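Local coordinates for protein terminase large subunit (Thermus phage G20c, PDB 5M1P) that acts as the nuclease part of a viral genome-packaging motor, cutting phage DNA to start and finish the filling of the capsid, at residues A[6-11]-A[134-139]; A[36-41]-A[91-96]; A[47-52]-A[173-178]; A[71-76]-A[101-106]. One frame throughout, in Å; residues are numbered along the deposited sequence.

How the interactions relate
The four contacts belong to one RNase H-like nuclease domain. Along the chain, interaction 4 nests inside the loops closed by interactions 1 and 3, while interactions 2 and 3 cross. Interaction 2 pairs two neighbouring parallel strands of the large mixed sheet. Interaction 3 lies on the next strand, 49-56, and joins it to helix 177-186 at the calcium site. Their centres are about 16 Å apart, and Phe52 packs on Ile39 and Ala41. Interaction 4 joins helices 73-86 and 101-109; Gln76 touches Ser50 and Phe52 of 47-52. Interaction 1 is peripheral, with its centre about 33 Å from that of interaction 4. Interactions 2 and 3 probably bring sequence-distant acidic residues into one active site.

Interaction 1: A[6-11]-A[134-139]; sequences SVFSGL and LLMEKG
The Met136 side chain starts with CG anti to the backbone N (chi1 -167°), runs straight through chi2 and bends at chi3 (-63°). This carries its methyl group to Phe8, whose CG is anti to its carbonyl carbon. The two side chains cross at about a right angle. Met136 CE lies 3.6 Å from Phe8 CD1. The sulfur SD is 5.0 Å from the centroid of the Phe8 ring and approaches obliquely, a Met-aromatic contact. Leu11 lies alongside the same thioether, with its CD1 3.9 Å from Met136 SD. Val7 CG1 covers one face of the Phe8 ring.

Residues 7-11 form two turns. Phe8 is the centre of an inverse gamma turn and opens a type I beta turn that ends at Leu11. Gly10 lets Glu137 come close: Glu137 OE2 is 3.1 Å from Gly10 CA. A water donates to Glu137 OE2 at 2.7 Å and also bonds Ser9 OG, so a polar bridge flanks the apolar packing. A Schellman motif at Gly139 ends the helix.

The contact lays the segment before strand 15-22 against the end of helix 122-137. Phe8 also packs on Ile129 of that helix, and Phe8 and Leu11 both reach Leu153 of helix 147-154.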
loop_
_atom_site.group_PDB
_atom_site.type_symbol
_atom_site.label_atom_id
_atom_site.label_comp_id
_atom_site.label_asym_id
_atom_site.label_seq_id
_atom_site.Cartn_x
_atom_site.Cartn_y
_atom_site.Cartn_z
ATOM N N SER A 6 -12.891 -7.663 -13.028
ATOM C CA SER A 6 -12.159 -6.554 -12.401
ATOM C C SER A 6 -12.642 -6.296 -10.995
ATOM O O SER A 6 -13.844 -6.259 -10.744
ATOM C CB SER A 6 -12.361 -5.250 -13.174
ATOM O OG SER A 6 -11.851 -5.336 -14.478
ATOM N N VAL A 7 -11.703 -6.108 -10.077
ATOM C CA VAL A 7 -12.021 -5.669 -8.733
ATOM C C VAL A 7 -12.275 -4.164 -8.715
ATOM O O VAL A 7 -13.236 -3.698 -8.104
ATOM C CB VAL A 7 -10.887 -6.041 -7.768
ATOM C CG1 VAL A 7 -11.091 -5.413 -6.408
ATOM C CG2 VAL A 7 -10.786 -7.553 -7.640
ATOM N N PHE A 8 -11.407 -3.402 -9.372
ATOM C CA PHE A 8 -11.498 -1.946 -9.312
ATOM C C PHE A 8 -12.303 -1.400 -10.482
ATOM O O PHE A 8 -11.780 -0.777 -11.399
ATOM C CB PHE A 8 -10.109 -1.334 -9.187
ATOM C CG PHE A 8 -9.410 -1.739 -7.921
ATOM C CD1 PHE A 8 -9.898 -1.313 -6.687
ATOM C CD2 PHE A 8 -8.312 -2.591 -7.945
ATOM C CE1 PHE A 8 -9.286 -1.699 -5.513
ATOM C CE2 PHE A 8 -7.706 -2.985 -6.775
ATOM C CZ PHE A 8 -8.184 -2.530 -5.559
ATOM N N SER A 9 -13.609 -1.618 -10.398
ATOM C CA SER A 9 -14.544 -1.150 -11.416
ATOM C C SER A 9 -14.613 0.374 -11.471
ATOM O O SER A 9 -15.004 0.922 -12.497
ATOM C CB SER A 9 -15.939 -1.732 -11.163
ATOM O OG SER A 9 -16.359 -1.513 -9.842
ATOM N N GLY A 10 -14.209 1.043 -10.383
ATOM C CA GLY A 10 -14.158 2.503 -10.336
ATOM C C GLY A 10 -12.836 3.138 -10.700
ATOM O O GLY A 10 -12.610 4.282 -10.331
ATOM N N LEU A 11 -11.982 2.445 -11.457
ATOM C CA LEU A 11 -10.666 2.978 -11.864
ATOM C C LEU A 11 -10.783 4.297 -12.634
ATOM O O LEU A 11 -9.902 5.155 -12.552
ATOM C CB LEU A 11 -9.901 1.935 -12.698
ATOM C CG LEU A 11 -8.376 2.012 -12.782
ATOM C CD1 LEU A 11 -7.753 1.835 -11.409
ATOM C CD2 LEU A 11 -7.839 0.951 -13.727
ATOM N N LEU A 134 -14.404 1.076 -2.915
ATOM C CA LEU A 134 -15.521 1.991 -2.686
ATOM C C LEU A 134 -15.056 3.439 -2.667
ATOM O O LEU A 134 -15.665 4.301 -3.304
ATOM C CB LEU A 134 -16.236 1.661 -1.375
ATOM C CG LEU A 134 -17.393 2.588 -0.976
ATOM C CD1 LEU A 134 -18.501 2.534 -2.013
ATOM C CD2 LEU A 134 -17.917 2.218 0.397
ATOM N N LEU A 135 -13.994 3.717 -1.918
ATOM C CA LEU A 135 -13.406 5.058 -1.910
ATOM C C LEU A 135 -12.983 5.490 -3.316
ATOM O O LEU A 135 -13.114 6.657 -3.692
ATOM C CB LEU A 135 -12.189 5.098 -0.985
ATOM C CG LEU A 135 -12.508 5.045 0.504
ATOM C CD1 LEU A 135 -11.234 4.760 1.295
ATOM C CD2 LEU A 135 -13.167 6.330 0.988
ATOM N N MET A 136 -12.493 4.537 -4.105
ATOM C CA MET A 136 -12.062 4.838 -5.463
ATOM C C MET A 136 -13.238 5.254 -6.344
ATOM O O MET A 136 -13.170 6.276 -7.032
ATOM C CB MET A 136 -11.354 3.647 -6.094
ATOM C CG MET A 136 -10.620 3.994 -7.376
ATOM S SD MET A 136 -9.883 2.570 -8.197
ATOM C CE MET A 136 -8.690 2.047 -6.964
ATOM N N GLU A 137 -14.321 4.485 -6.300
ATOM C CA GLU A 137 -15.514 4.825 -7.089
ATOM C C GLU A 137 -16.069 6.178 -6.677
ATOM O O GLU A 137 -16.554 6.922 -7.527
ATOM C CB GLU A 137 -16.588 3.742 -6.964
ATOM C CG GLU A 137 -17.874 4.041 -7.724
ATOM C CD GLU A 137 -17.661 4.143 -9.221
ATOM O OE1 GLU A 137 -18.000 5.191 -9.815
ATOM O OE2 GLU A 137 -17.157 3.169 -9.813
ATOM N N LYS A 138 -15.940 6.512 -5.393
ATOM C CA LYS A 138 -16.389 7.807 -4.878
ATOM C C LYS A 138 -15.471 8.989 -5.208
ATOM O O LYS A 138 -15.742 10.108 -4.775
ATOM C CB LYS A 138 -16.571 7.717 -3.366
ATOM C CG LYS A 138 -17.732 6.834 -2.936
ATOM C CD LYS A 138 -17.934 6.907 -1.433
ATOM C CE LYS A 138 -19.197 6.194 -0.985
ATOM N NZ LYS A 138 -19.150 5.891 0.475
ATOM N N GLY A 139 -14.385 8.754 -5.946
ATOM C CA GLY A 139 -13.479 9.816 -6.356
ATOM C C GLY A 139 -12.593 10.322 -5.235
ATOM O O GLY A 139 -12.142 11.460 -5.279
HETATM O O HOH W 1 -17.675 0.587 -9.386
#

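Interaction 2: A[36-41]-A[91-96]; sequences IYCIGA and YVVADT
Strands 37-41 and 91-94 run parallel, their axes approaching to 4.5 Å, with their directions 27° apart. Cys38, Ile39, Gly40 and Ala41 pair in turn with Tyr91, Val92, Val93 and Ala94. Four hydrogen bonds join the backbones. Ile39 N donates to Tyr91 O (2.8 Å) in the plane of that carbonyl. Val93 N then donates to Ile39 O (2.7 Å) from above the carbonyl plane. Ala41 N donates to Val93 O (2.9 Å), also from above the plane. The last bond, Asp95 N to Ala41 O (3.1 Å), is nearly straight at 173° and lies almost along the C=O axis.

On one side of the sheet, Cys38 CB sits over the centre of the Tyr91 ring, 3.7 Å from its centroid, in a CH-pi contact. Both residues hold the first torsion in the crowded position between N and carbonyl carbon, Tyr91 at 73°. Tyr91 OH is bonded to Gln188. On the other side, Val92 CG1 meets Ala41 CB at 3.6 Å. Ile39 and Val92 there share Leu80 of helix 73-86 as a neighbour.

This is the core parallel pair of an RNase H-like sheet. The straight bond from Asp95 N fixes the backbone of a probable ligand of the second catalytic magnesium. Asp95 OD1 accepts from the backbone N of Val119 and of Trp97, which probably steadies its negative charge. Its side chain stays about 7 Å from the calcium seen here, so it does not bind that ion.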
loop_
_atom_site.group_PDB
_atom_site.type_symbol
_atom_site.label_atom_id
_atom_site.label_comp_id
_atom_site.label_asym_id
_atom_site.label_seq_id
_atom_site.Cartn_x
_atom_site.Cartn_y
_atom_site.Cartn_z
ATOM N N ILE A 36 -2.078 15.220 8.861
ATOM C CA ILE A 36 -1.703 13.981 9.539
ATOM C C ILE A 36 -1.590 12.910 8.453
ATOM O O ILE A 36 -2.412 12.854 7.537
ATOM C CB ILE A 36 -2.764 13.607 10.603
ATOM C CG1 ILE A 36 -2.787 14.646 11.735
ATOM C CG2 ILE A 36 -2.540 12.209 11.168
ATOM C CD1 ILE A 36 -1.640 14.545 12.721
ATOM N N TYR A 37 -0.570 12.061 8.568
ATOM C CA TYR A 37 -0.274 11.050 7.555
ATOM C C TYR A 37 -0.204 9.667 8.169
ATOM O O TYR A 37 0.055 9.505 9.368
ATOM C CB TYR A 37 1.087 11.345 6.934
ATOM C CG TYR A 37 1.172 12.643 6.181
ATOM C CD1 TYR A 37 1.333 13.864 6.840
ATOM C CD2 TYR A 37 1.101 12.656 4.799
ATOM C CE1 TYR A 37 1.420 15.051 6.135
ATOM C CE2 TYR A 37 1.192 13.845 4.088
ATOM C CZ TYR A 37 1.354 15.041 4.766
ATOM O OH TYR A 37 1.467 16.228 4.069
ATOM N N CYS A 38 -0.414 8.664 7.325
ATOM C CA CYS A 38 -0.104 7.292 7.688
ATOM C C CYS A 38 0.587 6.673 6.490
ATOM O O CYS A 38 0.603 7.273 5.407
ATOM C CB CYS A 38 -1.356 6.519 8.091
ATOM S SG CYS A 38 -2.468 6.139 6.726
ATOM N N ILE A 39 1.160 5.491 6.688
ATOM C CA ILE A 39 1.912 4.806 5.651
ATOM C C ILE A 39 1.472 3.356 5.580
ATOM O O ILE A 39 1.677 2.612 6.535
ATOM C CB ILE A 39 3.432 4.843 5.933
ATOM C CG1 ILE A 39 3.895 6.287 6.201
ATOM C CG2 ILE A 39 4.205 4.189 4.793
ATOM C CD1 ILE A 39 5.356 6.432 6.544
ATOM N N GLY A 40 0.871 2.954 4.464
ATOM C CA GLY A 40 0.561 1.546 4.240
ATOM C C GLY A 40 1.832 0.816 3.888
ATOM O O GLY A 40 2.546 1.262 2.985
ATOM N N ALA A 41 2.131 -0.297 4.567
ATOM C CA ALA A 41 3.387 -0.992 4.345
ATOM C C ALA A 41 3.168 -2.472 4.096
ATOM O O ALA A 41 2.678 -3.202 4.970
ATOM C CB ALA A 41 4.311 -0.770 5.521
ATOM N N TYR A 91 2.300 7.415 11.169
ATOM C CA TYR A 91 2.203 6.040 11.650
ATOM C C TYR A 91 2.064 5.055 10.507
ATOM O O TYR A 91 1.421 5.340 9.485
ATOM C CB TYR A 91 1.086 5.856 12.664
ATOM C CG TYR A 91 -0.327 5.888 12.158
ATOM C CD1 TYR A 91 -1.003 7.087 12.036
ATOM C CD2 TYR A 91 -1.003 4.717 11.829
ATOM C CE1 TYR A 91 -2.320 7.135 11.623
ATOM C CE2 TYR A 91 -2.325 4.749 11.413
ATOM C CZ TYR A 91 -2.975 5.966 11.289
ATOM O OH TYR A 91 -4.279 6.029 10.884
ATOM N N VAL A 92 2.675 3.897 10.689
ATOM C CA VAL A 92 2.677 2.866 9.689
ATOM C C VAL A 92 1.531 1.881 9.947
ATOM O O VAL A 92 1.343 1.433 11.064
ATOM C CB VAL A 92 4.027 2.129 9.695
ATOM C CG1 VAL A 92 4.031 1.042 8.627
ATOM C CG2 VAL A 92 5.189 3.093 9.465
ATOM N N VAL A 93 0.781 1.548 8.904
ATOM C CA VAL A 93 -0.174 0.448 8.939
ATOM C C VAL A 93 0.539 -0.717 8.280
ATOM O O VAL A 93 0.692 -0.761 7.059
ATOM C CB VAL A 93 -1.474 0.783 8.189
ATOM C CG1 VAL A 93 -2.495 -0.339 8.344
ATOM C CG2 VAL A 93 -2.039 2.119 8.654
ATOM N N ALA A 94 0.995 -1.648 9.103
ATOM C CA ALA A 94 1.956 -2.660 8.674
ATOM C C ALA A 94 1.290 -4.013 8.536
ATOM O O ALA A 94 0.718 -4.511 9.500
ATOM C CB ALA A 94 3.075 -2.758 9.689
ATOM N N ASP A 95 1.381 -4.613 7.358
ATOM C CA ASP A 95 0.965 -6.000 7.204
ATOM C C ASP A 95 2.064 -6.878 7.760
ATOM O O ASP A 95 3.030 -7.198 7.077
ATOM C CB ASP A 95 0.653 -6.380 5.761
ATOM C CG ASP A 95 0.356 -7.867 5.604
ATOM O OD1 ASP A 95 0.118 -8.575 6.617
ATOM O OD2 ASP A 95 0.357 -8.338 4.457
ATOM N N THR A 96 1.870 -7.263 9.009
ATOM C CA THR A 96 2.827 -8.042 9.770
ATOM C C THR A 96 2.650 -9.554 9.619
ATOM O O THR A 96 3.342 -10.318 10.289
ATOM C CB THR A 96 2.683 -7.693 11.262
ATOM O OG1 THR A 96 1.296 -7.711 11.610
ATOM C CG2 THR A 96 3.226 -6.304 11.544
#

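Interaction 3: A[47-52]-A[173-178]; sequences QDYSVF and RGHDDI. With CA (calcium ion), chain C.
Asp177 starts helix 177-186 and has the largest share of this contact. Its CB meets Val51 CG2 at 3.6 Å, the two side chains crossing at about a right angle. A chi1 of -41° sets CG beside the backbone N and turns the carboxylate to the metal. OD1 lies 3.6 Å from Tyr49 CB, and accepts from a water at 2.7 Å that in turn accepts from Tyr49 N. OD2 binds the calcium at 2.4 Å. Tyr49 O (2.3 Å from the calcium) and Asp48 OD2 (2.4 Å) bind it too. Tyr49 O and Asp177 OD2, both bound to the ion, are not hydrogen-bonded. A water, Asp42 OD1 and Phe43 O complete six ligands. Asp177 probably binds the first catalytic magnesium, as expected in a RuvC-like two-metal nuclease. The helix start may help offset its charge.

Asp48 is positioned by backbone N-H groups of Lys45 and Asn46. Farther out, Tyr49 turns the edge of its ring to the face of His175 in a T-shaped pair, planes at 62°. Beyond the metal site, Val51 packs on Ile178, Leu65 and Arg67. Strand 49-56 lies between strands 37-42 and 61-69 and packs against helix 177-186, whose Ile178 also reaches helix 147-154.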
loop_
_atom_site.group_PDB
_atom_site.type_symbol
_atom_site.label_atom_id
_atom_site.label_comp_id
_atom_site.label_asym_id
_atom_site.label_seq_id
_atom_site.Cartn_x
_atom_site.Cartn_y
_atom_site.Cartn_z
ATOM N N GLN A 47 11.643 -12.186 -2.498
ATOM C CA GLN A 47 12.018 -11.500 -3.748
ATOM C C GLN A 47 10.910 -10.563 -4.225
ATOM O O GLN A 47 11.093 -9.819 -5.198
ATOM C CB GLN A 47 12.324 -12.512 -4.853
ATOM N N ASP A 48 9.757 -10.624 -3.561
ATOM C CA ASP A 48 8.654 -9.713 -3.834
ATOM C C ASP A 48 8.998 -8.269 -3.478
ATOM O O ASP A 48 9.930 -7.998 -2.722
ATOM C CB ASP A 48 7.386 -10.145 -3.088
ATOM C CG ASP A 48 7.572 -10.226 -1.589
ATOM O OD1 ASP A 48 8.262 -11.150 -1.130
ATOM O OD2 ASP A 48 7.014 -9.371 -0.871
ATOM N N TYR A 49 8.211 -7.352 -4.017
ATOM C CA TYR A 49 8.409 -5.936 -3.752
ATOM C C TYR A 49 7.943 -5.549 -2.349
ATOM O O TYR A 49 7.000 -6.131 -1.786
ATOM C CB TYR A 49 7.664 -5.069 -4.781
ATOM C CG TYR A 49 8.192 -5.204 -6.192
ATOM C CD1 TYR A 49 7.702 -6.183 -7.048
ATOM C CD2 TYR A 49 9.197 -4.366 -6.674
ATOM C CE1 TYR A 49 8.195 -6.332 -8.330
ATOM C CE2 TYR A 49 9.698 -4.511 -7.965
ATOM C CZ TYR A 49 9.194 -5.496 -8.782
ATOM O OH TYR A 49 9.670 -5.650 -10.067
ATOM N N SER A 50 8.616 -4.548 -1.808
ATOM C CA SER A 50 8.133 -3.791 -0.670
ATOM C C SER A 50 7.553 -2.506 -1.210
ATOM O O SER A 50 8.151 -1.903 -2.085
ATOM C CB SER A 50 9.282 -3.460 0.284
ATOM O OG SER A 50 10.366 -2.823 -0.377
ATOM N N VAL A 51 6.389 -2.116 -0.692
ATOM C CA VAL A 51 5.743 -0.876 -1.095
ATOM C C VAL A 51 5.226 -0.143 0.130
ATOM O O VAL A 51 4.442 -0.681 0.922
ATOM C CB VAL A 51 4.580 -1.123 -2.056
ATOM C CG1 VAL A 51 4.004 0.200 -2.547
ATOM C CG2 VAL A 51 5.040 -1.965 -3.225
ATOM N N PHE A 52 5.640 1.115 0.243
ATOM C CA PHE A 52 5.250 1.983 1.345
ATOM C C PHE A 52 4.509 3.169 0.750
ATOM O O PHE A 52 5.084 3.906 -0.042
ATOM C CB PHE A 52 6.477 2.473 2.135
ATOM C CG PHE A 52 7.425 1.381 2.573
ATOM C CD1 PHE A 52 6.960 0.130 2.954
ATOM C CD2 PHE A 52 8.793 1.622 2.623
ATOM C CE1 PHE A 52 7.829 -0.869 3.356
ATOM C CE2 PHE A 52 9.664 0.626 3.037
ATOM C CZ PHE A 52 9.187 -0.617 3.393
ATOM N N ARG A 173 0.384 -14.010 -13.818
ATOM C CA ARG A 173 1.415 -14.262 -12.812
ATOM C C ARG A 173 1.934 -12.948 -12.204
ATOM O O ARG A 173 3.114 -12.803 -11.881
ATOM C CB ARG A 173 2.526 -15.142 -13.398
ATOM C CG ARG A 173 1.993 -16.507 -13.823
ATOM C CD ARG A 173 3.078 -17.463 -14.288
ATOM N NE ARG A 173 2.508 -18.729 -14.766
ATOM C CZ ARG A 173 2.137 -19.758 -14.002
ATOM N NH1 ARG A 173 2.265 -19.726 -12.673
ATOM N NH2 ARG A 173 1.628 -20.845 -14.586
ATOM N N GLY A 174 1.013 -12.007 -11.997
ATOM C CA GLY A 174 1.361 -10.665 -11.551
ATOM C C GLY A 174 1.506 -10.495 -10.059
ATOM O O GLY A 174 1.411 -11.449 -9.273
ATOM N N HIS A 175 1.749 -9.241 -9.696
ATOM C CA HIS A 175 2.050 -8.837 -8.337
ATOM C C HIS A 175 0.902 -8.015 -7.783
ATOM O O HIS A 175 0.117 -7.435 -8.547
ATOM C CB HIS A 175 3.318 -7.979 -8.292
ATOM C CG HIS A 175 4.440 -8.481 -9.140
ATOM N ND1 HIS A 175 4.959 -9.751 -9.022
ATOM C CD2 HIS A 175 5.148 -7.874 -10.118
ATOM C CE1 HIS A 175 5.936 -9.906 -9.897
ATOM N NE2 HIS A 175 6.072 -8.780 -10.570
ATOM N N ASP A 176 0.830 -7.913 -6.456
ATOM C CA ASP A 176 -0.193 -7.077 -5.819
ATOM C C ASP A 176 0.340 -6.221 -4.672
ATOM O O ASP A 176 -0.457 -5.713 -3.888
ATOM C CB ASP A 176 -1.384 -7.930 -5.354
ATOM C CG ASP A 176 -1.030 -8.876 -4.228
ATOM O OD1 ASP A 176 0.122 -8.872 -3.766
ATOM O OD2 ASP A 176 -1.931 -9.634 -3.802
ATOM N N ASP A 177 1.656 -6.020 -4.605
ATOM C CA ASP A 177 2.251 -5.319 -3.456
ATOM C C ASP A 177 1.792 -3.867 -3.403
ATOM O O ASP A 177 1.615 -3.312 -2.322
ATOM C CB ASP A 177 3.782 -5.340 -3.498
ATOM C CG ASP A 177 4.336 -6.668 -3.922
ATOM O OD1 ASP A 177 4.537 -6.857 -5.141
ATOM O OD2 ASP A 177 4.558 -7.533 -3.053
ATOM N N ILE A 178 1.641 -3.250 -4.574
ATOM C CA ILE A 178 1.176 -1.858 -4.638
ATOM C C ILE A 178 -0.292 -1.785 -4.213
ATOM O O ILE A 178 -0.690 -0.941 -3.409
ATOM C CB ILE A 178 1.327 -1.245 -6.042
ATOM C CG1 ILE A 178 2.797 -1.233 -6.485
ATOM C CG2 ILE A 178 0.723 0.165 -6.088
ATOM C CD1 ILE A 178 2.989 -0.925 -7.951
HETATM CA CA CA C . 5.483 -7.554 -0.821
HETATM O O HOH W 2 6.124 -8.903 -5.751
HETATM O O HOH W 3 3.972 -9.289 -0.459
#

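Interaction 4: A[71-76]-A[101-106]; sequences ATWSDQ and DAIAEE
Trp73 buries the most surface here, and Ile103 meets it between the helices. Their side chains cross at about a right angle. Ile103 has CG1 anti to its carbonyl carbon (chi1 -71°) and then extends, so that CD1 reaches over the face of the indole. Ile103 CD1 lies 3.9 Å from the centroid of the Trp73 five-membered ring, a CH-pi contact, and 3.6 Å from Trp73 CD1. Ile103 CG1 follows beside Trp73 CB at 3.8 Å. Ala102 CB touches the six-membered part of the indole at Trp73 CE3, 3.9 Å away. The indole is also held by a hydrogen bond from Trp73 NE1 to Lys45 O. Gln76 NE2 lies at the ring edge, in plane.

Both helices lie in crossover connections of the RNase H-like fold. Helix 73-86 leads from strand 61-69 to strand 91-94, and helix 101-109 from there to strand 114-116, the latter a classic beta-alpha-beta unit between neighbouring parallel strands. The contact joins the N-terminal turns of the two helices. Thr72 is the N-cap of the first, its OG1 accepting from Asp75 N at 3.0 Å. Gln76 NE2 donates to Ala71 O (3.1 Å), while Gln76 OE1 accepts from Gly44 N.

Glu106, one turn on from Ile103, is extended beyond CG and reaches the first helix. Its OE1 comes to 3.4 Å from Ser74 CA without a hydrogen bond. A water bonded to Ser74 OG donates weakly to Glu106 OE2. On the inner side, Ile103 and Gln76 both pack on Phe43, whose carbonyl oxygen binds the calcium.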
loop_
_atom_site.group_PDB
_atom_site.type_symbol
_atom_site.label_atom_id
_atom_site.label_comp_id
_atom_site.label_asym_id
_atom_site.label_seq_id
_atom_site.Cartn_x
_atom_site.Cartn_y
_atom_site.Cartn_z
ATOM N N ALA A 71 15.576 -5.282 -1.257
ATOM C CA ALA A 71 16.102 -4.511 -0.124
ATOM C C ALA A 71 16.174 -5.444 1.078
ATOM O O ALA A 71 15.272 -6.253 1.284
ATOM C CB ALA A 71 15.203 -3.324 0.178
ATOM N N THR A 72 17.235 -5.339 1.873
ATOM C CA THR A 72 17.348 -6.187 3.071
ATOM C C THR A 72 16.203 -5.832 4.016
ATOM O O THR A 72 15.663 -4.722 3.973
ATOM C CB THR A 72 18.685 -6.021 3.826
ATOM O OG1 THR A 72 18.760 -4.705 4.381
ATOM C CG2 THR A 72 19.897 -6.271 2.929
ATOM N N TRP A 73 15.838 -6.765 4.881
ATOM C CA TRP A 73 14.774 -6.508 5.845
ATOM C C TRP A 73 15.068 -5.281 6.694
ATOM O O TRP A 73 14.182 -4.447 6.898
ATOM C CB TRP A 73 14.549 -7.709 6.758
ATOM C CG TRP A 73 13.923 -8.887 6.065
ATOM C CD1 TRP A 73 13.111 -8.870 4.964
ATOM C CD2 TRP A 73 14.041 -10.251 6.453
ATOM N NE1 TRP A 73 12.722 -10.140 4.642
ATOM C CE2 TRP A 73 13.281 -11.011 5.538
ATOM C CE3 TRP A 73 14.721 -10.907 7.478
ATOM C CZ2 TRP A 73 13.185 -12.402 5.614
ATOM C CZ3 TRP A 73 14.622 -12.297 7.559
ATOM C CH2 TRP A 73 13.857 -13.025 6.628
ATOM N N SER A 74 16.307 -5.163 7.171
ATOM C CA SER A 74 16.684 -3.999 7.967
ATOM C C SER A 74 16.587 -2.701 7.162
ATOM O O SER A 74 16.144 -1.673 7.689
ATOM C CB SER A 74 18.082 -4.162 8.564
ATOM O OG SER A 74 18.281 -3.216 9.595
ATOM N N ASP A 75 16.998 -2.746 5.895
ATOM C CA ASP A 75 16.869 -1.581 5.010
ATOM C C ASP A 75 15.403 -1.196 4.798
ATOM O O ASP A 75 15.067 -0.008 4.787
ATOM C CB ASP A 75 17.574 -1.841 3.675
ATOM C CG ASP A 75 17.616 -0.623 2.775
ATOM O OD1 ASP A 75 17.719 0.514 3.291
ATOM O OD2 ASP A 75 17.571 -0.821 1.546
ATOM N N GLN A 76 14.525 -2.180 4.650
ATOM C CA GLN A 76 13.086 -1.880 4.539
ATOM C C GLN A 76 12.570 -1.121 5.753
ATOM O O GLN A 76 11.855 -0.125 5.616
ATOM C CB GLN A 76 12.282 -3.150 4.331
ATOM C CG GLN A 76 12.540 -3.800 2.989
ATOM C CD GLN A 76 11.741 -5.057 2.827
ATOM O OE1 GLN A 76 10.545 -5.074 3.117
ATOM N NE2 GLN A 76 12.394 -6.130 2.383
ATOM N N ASP A 101 10.288 -13.035 12.251
ATOM C CA ASP A 101 10.686 -12.481 13.551
ATOM C C ASP A 101 11.559 -11.224 13.446
ATOM O O ASP A 101 11.410 -10.304 14.258
ATOM C CB ASP A 101 11.424 -13.537 14.389
ATOM C CG ASP A 101 10.503 -14.627 14.922
ATOM O OD1 ASP A 101 9.316 -14.682 14.532
ATOM O OD2 ASP A 101 10.976 -15.445 15.740
ATOM N N ALA A 102 12.451 -11.177 12.457
ATOM C CA ALA A 102 13.413 -10.077 12.364
ATOM C C ALA A 102 12.746 -8.722 12.084
ATOM O O ALA A 102 13.085 -7.738 12.732
ATOM C CB ALA A 102 14.486 -10.378 11.330
ATOM N N ILE A 103 11.805 -8.672 11.139
ATOM C CA ILE A 103 11.072 -7.424 10.865
ATOM C C ILE A 103 10.226 -7.020 12.081
ATOM O O ILE A 103 10.217 -5.853 12.457
ATOM C CB ILE A 103 10.194 -7.505 9.589
ATOM C CG1 ILE A 103 11.081 -7.530 8.340
ATOM C CG2 ILE A 103 9.224 -6.314 9.509
ATOM C CD1 ILE A 103 10.347 -7.895 7.068
ATOM N N ALA A 104 9.528 -7.980 12.689
ATOM C CA ALA A 104 8.675 -7.694 13.851
ATOM C C ALA A 104 9.499 -7.102 14.994
ATOM O O ALA A 104 9.124 -6.083 15.577
ATOM C CB ALA A 104 7.946 -8.945 14.311
ATOM N N GLU A 105 10.641 -7.728 15.277
ATOM C CA GLU A 105 11.555 -7.231 16.308
ATOM C C GLU A 105 12.150 -5.871 15.945
ATOM O O GLU A 105 12.306 -5.023 16.821
ATOM C CB GLU A 105 12.678 -8.240 16.573
ATOM C CG GLU A 105 12.200 -9.501 17.283
ATOM C CD GLU A 105 13.161 -10.667 17.153
ATOM O OE1 GLU A 105 12.715 -11.821 17.330
ATOM O OE2 GLU A 105 14.361 -10.439 16.873
ATOM N N GLU A 106 12.468 -5.672 14.662
ATOM C CA GLU A 106 13.071 -4.425 14.186
ATOM C C GLU A 106 12.107 -3.244 14.252
ATOM O O GLU A 106 12.518 -2.145 14.580
ATOM C CB GLU A 106 13.617 -4.577 12.758
ATOM C CG GLU A 106 14.974 -5.267 12.699
ATOM C CD GLU A 106 15.300 -5.911 11.357
ATOM O OE1 GLU A 106 14.699 -5.551 10.319
ATOM O OE2 GLU A 106 16.187 -6.792 11.339
HETATM O O HOH W 4 18.760 -4.669 12.006
#